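Local coordinates for protein 3-hydroxyisobutyrate dehydrogenase (Thermus thermophilus, PDB 2CVZ) that probably catalyses the NADP-dependent oxidation of 3-hydroxyisobutyrate, a step in the breakdown of valine, at residues T129-G134 with H162-I167; Y85-T90 with P144-A149; G92-S97 with L236-G241; G10-P15 with A114-G119; L63-E68 with L232-G237. All blocks are in the same frame, centred on the assembly; numbering follows the deposited sequence.

Contact 1: residues T129-G134 with H162-I167; sequences TVMLGG and HAVKAI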
# COMPACT_ATOMS: atom_id res chain seq x y z
N THR C 129 -4.27 15.31 27.40
CA THR C 129 -4.34 13.92 27.84
C THR C 129 -2.88 13.50 27.98
O THR C 129 -2.07 13.76 27.09
CB THR C 129 -5.03 13.02 26.80
OG1 THR C 129 -6.42 13.36 26.72
CG2 THR C 129 -4.89 11.55 27.17
N VAL C 130 -2.54 12.86 29.10
CA VAL C 130 -1.17 12.44 29.33
C VAL C 130 -1.08 10.93 29.50
O VAL C 130 -1.88 10.33 30.21
CB VAL C 130 -0.59 13.10 30.61
CG1 VAL C 130 0.85 12.65 30.82
CG2 VAL C 130 -0.66 14.62 30.48
N MSE C 131 -0.09 10.32 28.85
CA MSE C 131 0.14 8.89 28.95
C MSE C 131 1.49 8.71 29.64
O MSE C 131 2.54 8.95 29.04
CB MSE C 131 0.13 8.24 27.55
CG MSE C 131 0.92 8.99 26.48
SE MSE C 131 -0.08 9.20 24.82
CE MSE C 131 -1.09 10.77 25.29
N LEU C 132 1.45 8.30 30.90
CA LEU C 132 2.66 8.13 31.71
C LEU C 132 3.30 6.75 31.63
O LEU C 132 2.61 5.73 31.61
CB LEU C 132 2.38 8.42 33.19
CG LEU C 132 2.06 9.84 33.68
CD1 LEU C 132 3.22 10.77 33.37
CD2 LEU C 132 0.79 10.31 33.02
N GLY C 133 4.63 6.76 31.62
CA GLY C 133 5.39 5.53 31.59
C GLY C 133 6.42 5.63 32.71
O GLY C 133 7.20 6.59 32.75
N GLY C 134 6.42 4.67 33.62
CA GLY C 134 7.37 4.70 34.72
C GLY C 134 6.85 4.01 35.97
O GLY C 134 5.79 3.38 35.92
N HIS C 162 5.65 6.76 25.56
CA HIS C 162 6.08 7.17 24.23
C HIS C 162 5.53 6.24 23.17
O HIS C 162 5.18 6.66 22.07
CB HIS C 162 7.61 7.17 24.14
CG HIS C 162 8.27 8.25 24.95
ND1 HIS C 162 7.84 9.56 24.94
CD2 HIS C 162 9.35 8.21 25.76
CE1 HIS C 162 8.63 10.28 25.71
NE2 HIS C 162 9.55 9.49 26.23
N ALA C 163 5.44 4.95 23.50
CA ALA C 163 4.92 3.96 22.57
C ALA C 163 3.45 4.20 22.26
O ALA C 163 3.05 4.19 21.09
CB ALA C 163 5.11 2.56 23.15
N VAL C 164 2.65 4.43 23.29
CA VAL C 164 1.23 4.68 23.09
C VAL C 164 1.03 5.98 22.31
O VAL C 164 0.14 6.07 21.46
CB VAL C 164 0.47 4.77 24.43
CG1 VAL C 164 -0.97 5.19 24.20
CG2 VAL C 164 0.52 3.43 25.14
N LYS C 165 1.86 6.97 22.59
CA LYS C 165 1.77 8.25 21.90
C LYS C 165 2.04 8.06 20.41
O LYS C 165 1.32 8.60 19.57
CB LYS C 165 2.76 9.26 22.49
CG LYS C 165 2.86 10.58 21.71
CD LYS C 165 1.51 11.31 21.60
CE LYS C 165 1.65 12.62 20.83
NZ LYS C 165 0.34 13.29 20.59
N ALA C 166 3.08 7.30 20.09
CA ALA C 166 3.45 7.06 18.70
C ALA C 166 2.31 6.37 17.96
O ALA C 166 1.98 6.75 16.83
CB ALA C 166 4.72 6.22 18.63
N ILE C 167 1.72 5.35 18.57
CA ILE C 167 0.63 4.65 17.93
C ILE C 167 -0.58 5.57 17.77
O ILE C 167 -1.25 5.56 16.74
CB ILE C 167 0.24 3.38 18.72
CG1 ILE C 167 1.37 2.36 18.63
CG2 ILE C 167 -1.05 2.78 18.17
CD1 ILE C 167 1.75 1.99 17.20
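Met131, present as selenomethionine, carries the contact from strand 128-133 to helix 160-188, where it meets Val164 and Lys165. The apolar part comes first. Its SE sits 3.6 Å from Lys165 CA and 3.7 Å from Lys165 CB, against the root of the lysine rather than its amino end, and the two side chains pass at a slant. Chain bending brings the selenium there: CG is lodged between the backbone N and the carbonyl carbon (chi1 45°), with further bends at chi2 and chi3. Val164 adds a looser touch, its CG1 lying 4.2 Å from Met131 SE. Val199 of the second subunit also packs on Met131.

The polar part lies apart from this touch. Lys165 sets out with CG anti to the backbone N (chi1 173°) and bends once, which leads NZ away from the strand segment to hydrogen bonds with Val116 O and Asn169 OD1, close to the bound NADPH. The chemistry thus divides the labour along one lysine: soft dispersion contacts hold the aliphatic base beside the sheet, while polar neighbours fix the position of the amino group in the cofactor pocket.

Contact 2: residues Y85-T90 with P144-A149; sequences YWVDAT and PFLAYA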
# COMPACT_ATOMS: atom_id res chain seq x y z
N TYR C 85 12.42 14.69 40.00
CA TYR C 85 11.67 13.96 38.99
C TYR C 85 11.79 14.66 37.65
O TYR C 85 11.80 15.89 37.58
CB TYR C 85 10.20 13.85 39.40
CG TYR C 85 9.98 13.00 40.62
CD1 TYR C 85 9.92 11.61 40.52
CD2 TYR C 85 9.86 13.57 41.89
CE1 TYR C 85 9.75 10.81 41.65
CE2 TYR C 85 9.68 12.79 43.02
CZ TYR C 85 9.63 11.41 42.90
OH TYR C 85 9.44 10.63 44.02
N TRP C 86 11.89 13.87 36.59
CA TRP C 86 12.00 14.41 35.24
C TRP C 86 10.79 13.94 34.46
O TRP C 86 10.68 12.75 34.12
CB TRP C 86 13.29 13.92 34.57
CG TRP C 86 13.62 14.64 33.30
CD1 TRP C 86 12.83 14.77 32.19
CD2 TRP C 86 14.84 15.35 33.01
NE1 TRP C 86 13.48 15.52 31.23
CE2 TRP C 86 14.71 15.88 31.71
CE3 TRP C 86 16.02 15.58 33.72
CZ2 TRP C 86 15.72 16.64 31.10
CZ3 TRP C 86 17.03 16.33 33.12
CH2 TRP C 86 16.87 16.85 31.82
N VAL C 87 9.87 14.86 34.18
CA VAL C 87 8.65 14.55 33.44
C VAL C 87 8.88 14.99 32.00
O VAL C 87 8.91 16.19 31.70
CB VAL C 87 7.44 15.29 34.03
CG1 VAL C 87 6.18 14.99 33.22
CG2 VAL C 87 7.24 14.87 35.49
N ASP C 88 9.05 14.02 31.11
CA ASP C 88 9.32 14.31 29.70
C ASP C 88 8.08 14.25 28.81
O ASP C 88 7.59 13.17 28.49
CB ASP C 88 10.39 13.34 29.20
CG ASP C 88 10.88 13.68 27.82
OD1 ASP C 88 10.73 14.85 27.40
OD2 ASP C 88 11.44 12.79 27.15
N ALA C 89 7.59 15.42 28.41
CA ALA C 89 6.41 15.54 27.56
C ALA C 89 6.75 15.47 26.08
O ALA C 89 5.88 15.64 25.22
CB ALA C 89 5.66 16.84 27.88
N THR C 90 8.02 15.25 25.78
CA THR C 90 8.46 15.12 24.39
C THR C 90 7.84 13.84 23.84
O THR C 90 7.63 12.89 24.60
CB THR C 90 10.00 14.96 24.30
OG1 THR C 90 10.65 16.10 24.88
CG2 THR C 90 10.44 14.80 22.85
N PRO C 144 -0.24 15.31 40.89
CA PRO C 144 -0.69 16.64 41.33
C PRO C 144 -0.02 17.84 40.67
O PRO C 144 -0.48 18.97 40.85
CB PRO C 144 -0.43 16.59 42.84
CG PRO C 144 0.76 15.70 42.95
CD PRO C 144 0.41 14.58 41.99
N PHE C 145 1.04 17.61 39.91
CA PHE C 145 1.74 18.71 39.25
C PHE C 145 1.38 18.90 37.78
O PHE C 145 1.80 19.88 37.16
CB PHE C 145 3.25 18.50 39.37
CG PHE C 145 3.76 18.57 40.78
CD1 PHE C 145 3.86 19.79 41.43
CD2 PHE C 145 4.10 17.41 41.47
CE1 PHE C 145 4.31 19.86 42.75
CE2 PHE C 145 4.54 17.46 42.79
CZ PHE C 145 4.64 18.69 43.43
N LEU C 146 0.62 17.98 37.22
CA LEU C 146 0.23 18.06 35.81
C LEU C 146 -0.91 19.05 35.62
O LEU C 146 -2.01 18.69 35.21
CB LEU C 146 -0.16 16.68 35.30
CG LEU C 146 0.86 15.58 35.63
CD1 LEU C 146 0.38 14.24 35.09
CD2 LEU C 146 2.21 15.95 35.03
N ALA C 147 -0.63 20.32 35.90
CA ALA C 147 -1.61 21.39 35.81
C ALA C 147 -2.17 21.67 34.42
O ALA C 147 -3.20 22.33 34.28
CB ALA C 147 -1.02 22.69 36.39
N TYR C 148 -1.49 21.17 33.39
CA TYR C 148 -1.93 21.37 32.01
C TYR C 148 -2.75 20.21 31.47
O TYR C 148 -3.16 20.23 30.30
CB TYR C 148 -0.70 21.58 31.11
CG TYR C 148 0.38 20.53 31.31
CD1 TYR C 148 0.17 19.20 30.94
CD2 TYR C 148 1.59 20.87 31.90
CE1 TYR C 148 1.15 18.23 31.15
CE2 TYR C 148 2.58 19.90 32.12
CZ TYR C 148 2.36 18.59 31.74
OH TYR C 148 3.33 17.64 31.95
N ALA C 149 -3.01 19.22 32.31
CA ALA C 149 -3.74 18.03 31.87
C ALA C 149 -5.09 17.77 32.53
O ALA C 149 -5.40 18.30 33.60
CB ALA C 149 -2.85 16.80 32.06
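Val87, on strand 85-88, points its CG1 at the loop 144-149 and meets two side chains there. Tyr148 arrives from the opposite direction and sets its OH 4.1 Å from Val87 CG1, the hydroxyl end rather than the ring body making the approach. The first torsion of Tyr148 places CG between the backbone N and the carbonyl carbon (chi1 49°), turning the ring back toward the sheet. Leu146 comes less close: its CD2 is 4.5 Å from Val87 CG1. These three residues form the buried part of the contact.

The solvent side of 144-149 holds Pro144, which is exposed, and Ala147, which is partly so. Here the chain reverses through an inverse gamma turn at Leu146 and a type I turn from Leu146 to Ala149. At the far end of the strand segment the order is polar: Asp88 OD1 accepts from Thr90 N (3.2 Å) in an Asx turn, from above the carboxylate plane, and from Thr90 OG1 (2.8 Å) on its syn side. Around the three touching side chains, Val58 and Phe60 of strand 58-61 pack on Val87, Met16 and His19 of helix 13-23 pack on Tyr148, and Leu128 and Val130 of strand 128-133 also touch Tyr148.

Contact 3: residues G92-S97 with L236-G241; sequences GEPEAS and LGIAMG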
# COMPACT_ATOMS: atom_id res chain seq x y z
N GLY C 92 8.86 11.12 22.53
CA GLY C 92 10.14 10.48 22.33
C GLY C 92 10.19 9.01 21.96
O GLY C 92 9.17 8.37 21.73
N GLU C 93 11.41 8.49 21.90
CA GLU C 93 11.67 7.10 21.55
C GLU C 93 11.74 6.23 22.80
O GLU C 93 12.48 6.53 23.73
CB GLU C 93 12.99 7.00 20.78
CG GLU C 93 13.01 7.75 19.47
CD GLU C 93 14.40 7.78 18.84
OE1 GLU C 93 15.06 6.72 18.83
OE2 GLU C 93 14.81 8.85 18.36
N PRO C 94 10.97 5.13 22.82
CA PRO C 94 10.95 4.22 23.97
C PRO C 94 12.32 3.75 24.46
O PRO C 94 12.67 3.95 25.62
CB PRO C 94 10.08 3.07 23.47
CG PRO C 94 9.10 3.77 22.59
CD PRO C 94 9.99 4.70 21.80
N GLU C 95 13.10 3.14 23.57
CA GLU C 95 14.41 2.63 23.95
C GLU C 95 15.40 3.70 24.39
O GLU C 95 16.04 3.57 25.44
CB GLU C 95 15.01 1.80 22.81
CG GLU C 95 16.07 0.82 23.27
CD GLU C 95 15.58 -0.04 24.43
OE1 GLU C 95 14.50 -0.66 24.29
OE2 GLU C 95 16.27 -0.10 25.47
N ALA C 96 15.55 4.76 23.60
CA ALA C 96 16.47 5.83 23.94
C ALA C 96 16.07 6.46 25.27
O ALA C 96 16.92 6.91 26.04
CB ALA C 96 16.49 6.89 22.85
N SER C 97 14.77 6.49 25.54
CA SER C 97 14.28 7.07 26.78
C SER C 97 14.62 6.18 27.97
O SER C 97 14.88 6.67 29.06
CB SER C 97 12.77 7.30 26.70
OG SER C 97 12.47 8.29 25.74
N LEU C 236 5.61 9.09 13.33
CA LEU C 236 5.31 7.89 12.55
C LEU C 236 6.55 7.00 12.53
O LEU C 236 6.45 5.77 12.53
CB LEU C 236 4.89 8.27 11.12
CG LEU C 236 3.48 8.89 11.02
CD1 LEU C 236 3.26 9.51 9.65
CD2 LEU C 236 2.45 7.80 11.28
N GLY C 237 7.72 7.63 12.53
CA GLY C 237 8.96 6.88 12.54
C GLY C 237 9.07 6.07 13.82
O GLY C 237 9.50 4.91 13.82
N ILE C 238 8.67 6.68 14.93
CA ILE C 238 8.71 6.01 16.23
C ILE C 238 7.66 4.89 16.24
O ILE C 238 7.89 3.82 16.80
CB ILE C 238 8.41 7.00 17.38
CG1 ILE C 238 9.49 8.09 17.40
CG2 ILE C 238 8.38 6.27 18.72
CD1 ILE C 238 9.23 9.20 18.41
N ALA C 239 6.52 5.15 15.61
CA ALA C 239 5.46 4.15 15.54
C ALA C 239 5.94 2.91 14.78
O ALA C 239 5.58 1.78 15.12
CB ALA C 239 4.23 4.73 14.87
N MSE C 240 6.75 3.11 13.74
CA MSE C 240 7.28 1.99 12.97
C MSE C 240 8.18 1.15 13.87
O MSE C 240 8.26 -0.07 13.72
CB MSE C 240 8.08 2.49 11.76
CG MSE C 240 7.28 3.34 10.76
SE MSE C 240 5.66 2.50 10.12
CE MSE C 240 4.40 3.35 11.32
N GLY C 241 8.85 1.81 14.81
CA GLY C 241 9.72 1.11 15.73
C GLY C 241 8.90 0.25 16.67
O GLY C 241 9.33 -0.82 17.10
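The first turn of helix 94-105, with Glu93 at its N-cap, meets Ile238 on helix 229-243, and so joins an element of the nucleotide-binding domain to one of the helices that make up the other family region of the chain. Ile238 supplies all the touching atoms on its side. Its CD1 lies 3.4 Å from Gly92 O, packing on the carbonyl just ahead of the cap, while CG2 stands 3.8 Å from Pro94 CD. On the CD1 branch, Ile238 CG1 is 4.1 Å from Glu93 CG; the glutamate chain runs extended beyond CG and crosses the isoleucine at about a right angle. With CG2 anti to its backbone N and CG1 anti to the carbonyl carbon (chi1 -62°), the two branches of Ile238 spread over three consecutive residues. An alanine here is likely to open a gap between the helices, leaving Pro94 and the Gly92 carbonyl without their apolar cover.

The cap itself is tied down from within. Glu93 O accepts from Ser97 N at 2.9 Å and from Ser97 OG at 2.7 Å, the hydroxyl approaching from above the carbonyl plane. Glu93 N is held by Thr66 OG1 of helix 66-76. Helix 160-188 touches both elements joined here: its Ala166 packs on Ile238, and its His162 on Pro94 and Ser97.

Contact 4: residues G10-P15 with A114-G119; sequences GAMGYP and APVSGG. With NDP (NADPH dihydro-nicotinamide-adenine-dinucleotide phosphate), chain G.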
# COMPACT_ATOMS: atom_id res chain seq x y z
N GLY C 10 7.99 25.80 23.44
CA GLY C 10 7.54 25.81 22.05
C GLY C 10 6.04 25.93 21.91
O GLY C 10 5.36 26.42 22.81
N ALA C 11 5.52 25.48 20.77
CA ALA C 11 4.08 25.54 20.51
C ALA C 11 3.33 24.91 21.67
O ALA C 11 2.30 25.42 22.11
CB ALA C 11 3.76 24.80 19.22
N MSE C 12 3.86 23.80 22.17
CA MSE C 12 3.25 23.09 23.28
C MSE C 12 3.78 23.54 24.63
O MSE C 12 3.01 23.81 25.55
CB MSE C 12 3.49 21.58 23.13
CG MSE C 12 2.82 20.96 21.93
SE MSE C 12 0.89 21.12 21.97
CE MSE C 12 0.54 19.92 23.44
N GLY C 13 5.10 23.61 24.75
CA GLY C 13 5.72 23.99 26.01
C GLY C 13 5.34 25.34 26.58
O GLY C 13 5.15 25.47 27.79
N TYR C 14 5.24 26.35 25.73
CA TYR C 14 4.89 27.69 26.19
C TYR C 14 3.58 27.68 26.99
O TYR C 14 3.57 28.03 28.17
CB TYR C 14 4.79 28.65 25.00
CG TYR C 14 4.78 30.11 25.38
CD1 TYR C 14 5.97 30.80 25.65
CD2 TYR C 14 3.58 30.82 25.49
CE1 TYR C 14 5.96 32.15 26.01
CE2 TYR C 14 3.56 32.16 25.85
CZ TYR C 14 4.75 32.82 26.11
OH TYR C 14 4.71 34.15 26.47
N PRO C 15 2.46 27.27 26.37
CA PRO C 15 1.21 27.26 27.14
C PRO C 15 1.22 26.27 28.31
O PRO C 15 0.66 26.55 29.37
CB PRO C 15 0.15 26.93 26.08
CG PRO C 15 0.92 26.12 25.07
CD PRO C 15 2.22 26.88 24.97
N ALA C 114 6.08 11.26 29.60
CA ALA C 114 4.73 11.78 29.73
C ALA C 114 4.28 12.56 28.49
O ALA C 114 3.89 13.72 28.59
CB ALA C 114 4.64 12.67 30.97
N PRO C 115 4.34 11.92 27.31
CA PRO C 115 3.91 12.61 26.09
C PRO C 115 2.43 12.98 26.20
O PRO C 115 1.70 12.41 27.01
CB PRO C 115 4.19 11.58 24.99
CG PRO C 115 4.06 10.27 25.71
CD PRO C 115 4.76 10.54 27.03
N VAL C 116 1.99 13.94 25.40
CA VAL C 116 0.61 14.39 25.49
C VAL C 116 -0.14 14.47 24.17
O VAL C 116 0.44 14.36 23.09
CB VAL C 116 0.56 15.79 26.15
CG1 VAL C 116 1.18 15.74 27.54
CG2 VAL C 116 1.32 16.79 25.28
N SER C 117 -1.45 14.65 24.26
CA SER C 117 -2.29 14.79 23.09
C SER C 117 -3.36 15.83 23.39
O SER C 117 -3.84 15.92 24.52
CB SER C 117 -2.96 13.46 22.72
OG SER C 117 -3.64 13.59 21.49
N GLY C 118 -3.72 16.62 22.38
CA GLY C 118 -4.72 17.65 22.56
C GLY C 118 -4.41 18.87 21.71
O GLY C 118 -5.25 19.75 21.54
N GLY C 119 -3.19 18.91 21.17
CA GLY C 119 -2.79 20.02 20.33
C GLY C 119 -2.55 21.30 21.10
O GLY C 119 -2.64 21.32 22.33
PA NDP G . 8.16 23.48 18.61
O1A NDP G . 7.16 24.51 18.66
O2A NDP G . 8.99 23.19 17.38
O5B NDP G . 9.16 23.78 19.87
C5B NDP G . 10.31 22.95 20.08
C4B NDP G . 10.94 23.53 21.33
O4B NDP G . 12.15 22.75 21.57
C3B NDP G . 11.34 24.97 21.29
O3B NDP G . 11.13 25.56 22.61
C2B NDP G . 12.78 24.96 20.98
O2B NDP G . 13.56 26.12 21.29
C1B NDP G . 13.21 23.69 21.65
N9A NDP G . 14.45 23.12 21.05
C8A NDP G . 14.66 22.64 19.74
N7A NDP G . 15.90 22.21 19.59
C5A NDP G . 16.52 22.40 20.80
C6A NDP G . 17.83 22.15 21.28
N6A NDP G . 18.75 21.61 20.49
N1A NDP G . 18.13 22.46 22.57
C2A NDP G . 17.19 23.01 23.37
N3A NDP G . 15.94 23.29 23.01
C4A NDP G . 15.66 22.96 21.70
O3 NDP G . 7.56 22.11 19.07
PN NDP G . 6.15 21.56 19.58
O1N NDP G . 5.19 21.79 18.50
O2N NDP G . 5.98 22.23 20.91
O5D NDP G . 6.51 20.03 19.85
C5D NDP G . 7.43 19.62 20.91
C4D NDP G . 7.14 18.12 21.21
O4D NDP G . 5.75 18.00 21.48
C3D NDP G . 7.40 17.23 20.00
O3D NDP G . 7.99 15.99 20.44
C2D NDP G . 6.05 17.06 19.35
O2D NDP G . 6.06 15.93 18.51
C1D NDP G . 5.19 16.95 20.68
N1N NDP G . 3.73 17.25 20.51
C2N NDP G . 3.36 18.34 19.68
C3N NDP G . 1.94 18.60 19.56
C7N NDP G . 1.46 19.72 18.73
O7N NDP G . 0.29 19.82 18.32
N7N NDP G . 2.30 20.72 18.39
C4N NDP G . 1.04 17.78 20.25
C5N NDP G . 1.42 16.74 21.04
C6N NDP G . 2.77 16.47 21.17
P2B NDP G . 13.59 27.41 20.42
O1X NDP G . 14.91 27.99 20.75
O2X NDP G . 12.44 28.27 20.81
O3X NDP G . 13.50 27.03 18.94
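In the cofactor pocket, the glycine-rich loop after the first strand faces the end of strand 110-117 through Met12, a selenomethionine that meets Val116 and Gly119. Met12 CE lies 3.7 Å from Val116 CG2, the two side chains sliding past one another in opposite directions, and Met12 SE rests 3.6 Å from Gly119 O. The first torsion, with CG anti to the carbonyl carbon (chi1 -65°), lays Met12 CG against the nicotinamide, 3.5 Å from C3N of the NADPH; bends at chi2 and chi3 then carry SE to Gly119 and CE to Val116. On the second segment, Val116 O comes within 3.3 Å of C5N of the same ring, so each segment contributes to seating it.

The backbone of the loop grips the pyrophosphate. Ala11 N donates to O1A of the NADPH at 2.8 Å in an almost straight bond (174°). Met12 N donates to O2N of the NADPH at 2.9 Å. At Gly10 a side chain would collide with the adenosine O5B, which helps explain the glycine. Amides ahead of helix 13-23 holding a dinucleotide pyrophosphate, with Gly8, Gly10 and Gly13, are consistent with the GxGxxG phosphate-binding loop of a Rossmann fold.

Contact 5: residues L63-E68 with L232-G237; sequences LPTTRE and LVKDLG. With NDP (NADPH dihydro-nicotinamide-adenine-dinucleotide phosphate), chain G.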
# COMPACT_ATOMS: atom_id res chain seq x y z
N LEU C 63 10.54 18.94 24.15
CA LEU C 63 11.44 19.24 23.05
C LEU C 63 11.06 18.44 21.80
O LEU C 63 10.19 17.57 21.85
CB LEU C 63 12.87 18.91 23.49
CG LEU C 63 13.27 19.64 24.78
CD1 LEU C 63 14.55 19.06 25.37
CD2 LEU C 63 13.43 21.12 24.49
N PRO C 64 11.71 18.73 20.66
CA PRO C 64 11.41 18.02 19.41
C PRO C 64 11.53 16.50 19.51
O PRO C 64 10.57 15.78 19.25
CB PRO C 64 12.41 18.61 18.42
CG PRO C 64 12.58 20.01 18.92
CD PRO C 64 12.70 19.79 20.42
N THR C 65 12.72 16.02 19.89
CA THR C 65 12.96 14.59 19.99
C THR C 65 13.80 14.23 21.21
O THR C 65 14.36 15.09 21.88
CB THR C 65 13.71 14.06 18.75
OG1 THR C 65 15.05 14.57 18.75
CG2 THR C 65 13.01 14.51 17.48
N THR C 66 13.89 12.93 21.48
CA THR C 66 14.67 12.45 22.61
C THR C 66 16.12 12.93 22.50
O THR C 66 16.84 13.04 23.49
CB THR C 66 14.64 10.90 22.67
OG1 THR C 66 13.29 10.46 22.81
CG2 THR C 66 15.46 10.39 23.86
N ARG C 67 16.53 13.25 21.27
CA ARG C 67 17.89 13.73 21.03
C ARG C 67 18.14 15.01 21.81
O ARG C 67 19.16 15.14 22.50
CB ARG C 67 18.09 13.99 19.54
CG ARG C 67 19.54 14.16 19.14
CD ARG C 67 19.67 14.45 17.66
NE ARG C 67 21.03 14.22 17.19
CZ ARG C 67 21.63 13.03 17.20
NH1 ARG C 67 20.99 11.96 17.66
NH2 ARG C 67 22.88 12.91 16.76
N GLU C 68 17.22 15.96 21.71
CA GLU C 68 17.34 17.23 22.42
C GLU C 68 17.19 17.02 23.92
O GLU C 68 17.80 17.73 24.72
CB GLU C 68 16.30 18.23 21.93
CG GLU C 68 16.53 18.72 20.51
CD GLU C 68 16.34 17.63 19.47
OE1 GLU C 68 15.24 17.05 19.42
OE2 GLU C 68 17.30 17.36 18.72
N LEU C 232 5.27 15.12 12.89
CA LEU C 232 4.34 14.01 12.72
C LEU C 232 5.06 12.86 12.02
O LEU C 232 4.85 11.70 12.34
CB LEU C 232 3.11 14.42 11.92
CG LEU C 232 2.10 13.28 11.68
CD1 LEU C 232 1.69 12.66 13.01
CD2 LEU C 232 0.88 13.81 10.94
N VAL C 233 5.91 13.19 11.05
CA VAL C 233 6.65 12.14 10.36
C VAL C 233 7.59 11.48 11.36
O VAL C 233 7.75 10.26 11.37
CB VAL C 233 7.45 12.71 9.17
CG1 VAL C 233 8.35 11.64 8.57
CG2 VAL C 233 6.49 13.23 8.10
N LYS C 234 8.20 12.29 12.23
CA LYS C 234 9.10 11.76 13.25
C LYS C 234 8.32 10.79 14.14
O LYS C 234 8.83 9.72 14.48
CB LYS C 234 9.68 12.91 14.08
CG LYS C 234 10.46 12.48 15.33
CD LYS C 234 9.57 12.41 16.57
CE LYS C 234 9.05 13.79 16.96
NZ LYS C 234 8.18 13.74 18.17
N ASP C 235 7.09 11.16 14.50
CA ASP C 235 6.25 10.30 15.34
C ASP C 235 5.95 8.99 14.61
O ASP C 235 6.00 7.92 15.21
CB ASP C 235 4.93 10.99 15.69
CG ASP C 235 5.12 12.20 16.56
OD1 ASP C 235 6.09 12.23 17.34
OD2 ASP C 235 4.28 13.12 16.49
N LEU C 236 5.61 9.09 13.33
CA LEU C 236 5.31 7.89 12.55
C LEU C 236 6.55 7.00 12.53
O LEU C 236 6.45 5.77 12.53
CB LEU C 236 4.89 8.27 11.12
CG LEU C 236 3.48 8.89 11.02
CD1 LEU C 236 3.26 9.51 9.65
CD2 LEU C 236 2.45 7.80 11.28
N GLY C 237 7.72 7.63 12.53
CA GLY C 237 8.96 6.88 12.54
C GLY C 237 9.07 6.07 13.82
O GLY C 237 9.50 4.91 13.82
PA NDP G . 8.16 23.48 18.61
O1A NDP G . 7.16 24.51 18.66
O2A NDP G . 8.99 23.19 17.38
O5B NDP G . 9.16 23.78 19.87
C5B NDP G . 10.31 22.95 20.08
C4B NDP G . 10.94 23.53 21.33
O4B NDP G . 12.15 22.75 21.57
C3B NDP G . 11.34 24.97 21.29
O3B NDP G . 11.13 25.56 22.61
C2B NDP G . 12.78 24.96 20.98
O2B NDP G . 13.56 26.12 21.29
C1B NDP G . 13.21 23.69 21.65
N9A NDP G . 14.45 23.12 21.05
C8A NDP G . 14.66 22.64 19.74
N7A NDP G . 15.90 22.21 19.59
C5A NDP G . 16.52 22.40 20.80
C6A NDP G . 17.83 22.15 21.28
N6A NDP G . 18.75 21.61 20.49
N1A NDP G . 18.13 22.46 22.57
C2A NDP G . 17.19 23.01 23.37
N3A NDP G . 15.94 23.29 23.01
C4A NDP G . 15.66 22.96 21.70
O3 NDP G . 7.56 22.11 19.07
PN NDP G . 6.15 21.56 19.58
O1N NDP G . 5.19 21.79 18.50
O2N NDP G . 5.98 22.23 20.91
O5D NDP G . 6.51 20.03 19.85
C5D NDP G . 7.43 19.62 20.91
C4D NDP G . 7.14 18.12 21.21
O4D NDP G . 5.75 18.00 21.48
C3D NDP G . 7.40 17.23 20.00
O3D NDP G . 7.99 15.99 20.44
C2D NDP G . 6.05 17.06 19.35
O2D NDP G . 6.06 15.93 18.51
C1D NDP G . 5.19 16.95 20.68
N1N NDP G . 3.73 17.25 20.51
C2N NDP G . 3.36 18.34 19.68
C3N NDP G . 1.94 18.60 19.56
C7N NDP G . 1.46 19.72 18.73
O7N NDP G . 0.29 19.82 18.32
N7N NDP G . 2.30 20.72 18.39
C4N NDP G . 1.04 17.78 20.25
C5N NDP G . 1.42 16.74 21.04
C6N NDP G . 2.77 16.47 21.17
P2B NDP G . 13.59 27.41 20.42
O1X NDP G . 14.91 27.99 20.75
O2X NDP G . 12.44 28.27 20.81
O3X NDP G . 13.50 27.03 18.94
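Lys234 NZ sits among five oxygens, which must share its three N-H groups. Two are hydroxyls of the nicotinamide ribose: Lys234 NZ lies 3.1 Å from O2D of the NADPH and 3.2 Å from its O3D. A salt bridge joins Lys234 NZ to Asp235 OD1 at 2.7 Å. Across the two segments Lys234 NZ makes a weak hydrogen bond to Pro64 O at 3.3 Å, and Ser91 O is a further acceptor. The chain that delivers it leaves with CG anti to the backbone N (chi1 170°), then bends at chi2 and chi3. Along the way Lys234 CG passes obliquely over the methyl of Thr65, 3.9 Å from Thr65 CG2. A methionine in its place would probably leave the ribose hydroxyls without this donor and Asp235 without its salt-bridge partner.

Thr65 itself is fixed at the N-cap of helix 66-76. It forms a capping box with Glu68, whose OE1 accepts from Thr65 N at 2.8 Å and from Thr65 OG1 at 2.6 Å; Thr65 OG1 also caps Arg67 N. Pro64 CD lies 3.2 Å from O4B of the adenine ribose. The whole is a ribose-binding edge of the NADPH site, in which a loop of the nucleotide-binding domain and a lysine of helix 229-243 close on the cofactor.

In the fold
Depth in the fold sorts the chemistry of these five contacts. Contacts 1, 2 and 4 are buried and joined mainly by apolar side chains, though contact 4 adds amide bonds to the cofactor. All three draw on the central sheet: strands 85-88, 110-117 and 128-133 are successive neighbours there, with backbone hydrogen bonds linking Asp88 with Ala114 and Ser117 with Thr129. Contacts 3 and 5 lie nearer the surface and share helix 229-243, which docks on two adjoining helix starts, by apolar packing in contact 3, through a weak lysine-carbonyl bond and a ribose held from both sides in contact 5. Contacts 4 and 5 do not touch, yet hold the same NADPH. Helix 160-188, in contact 1, runs close to contact 3.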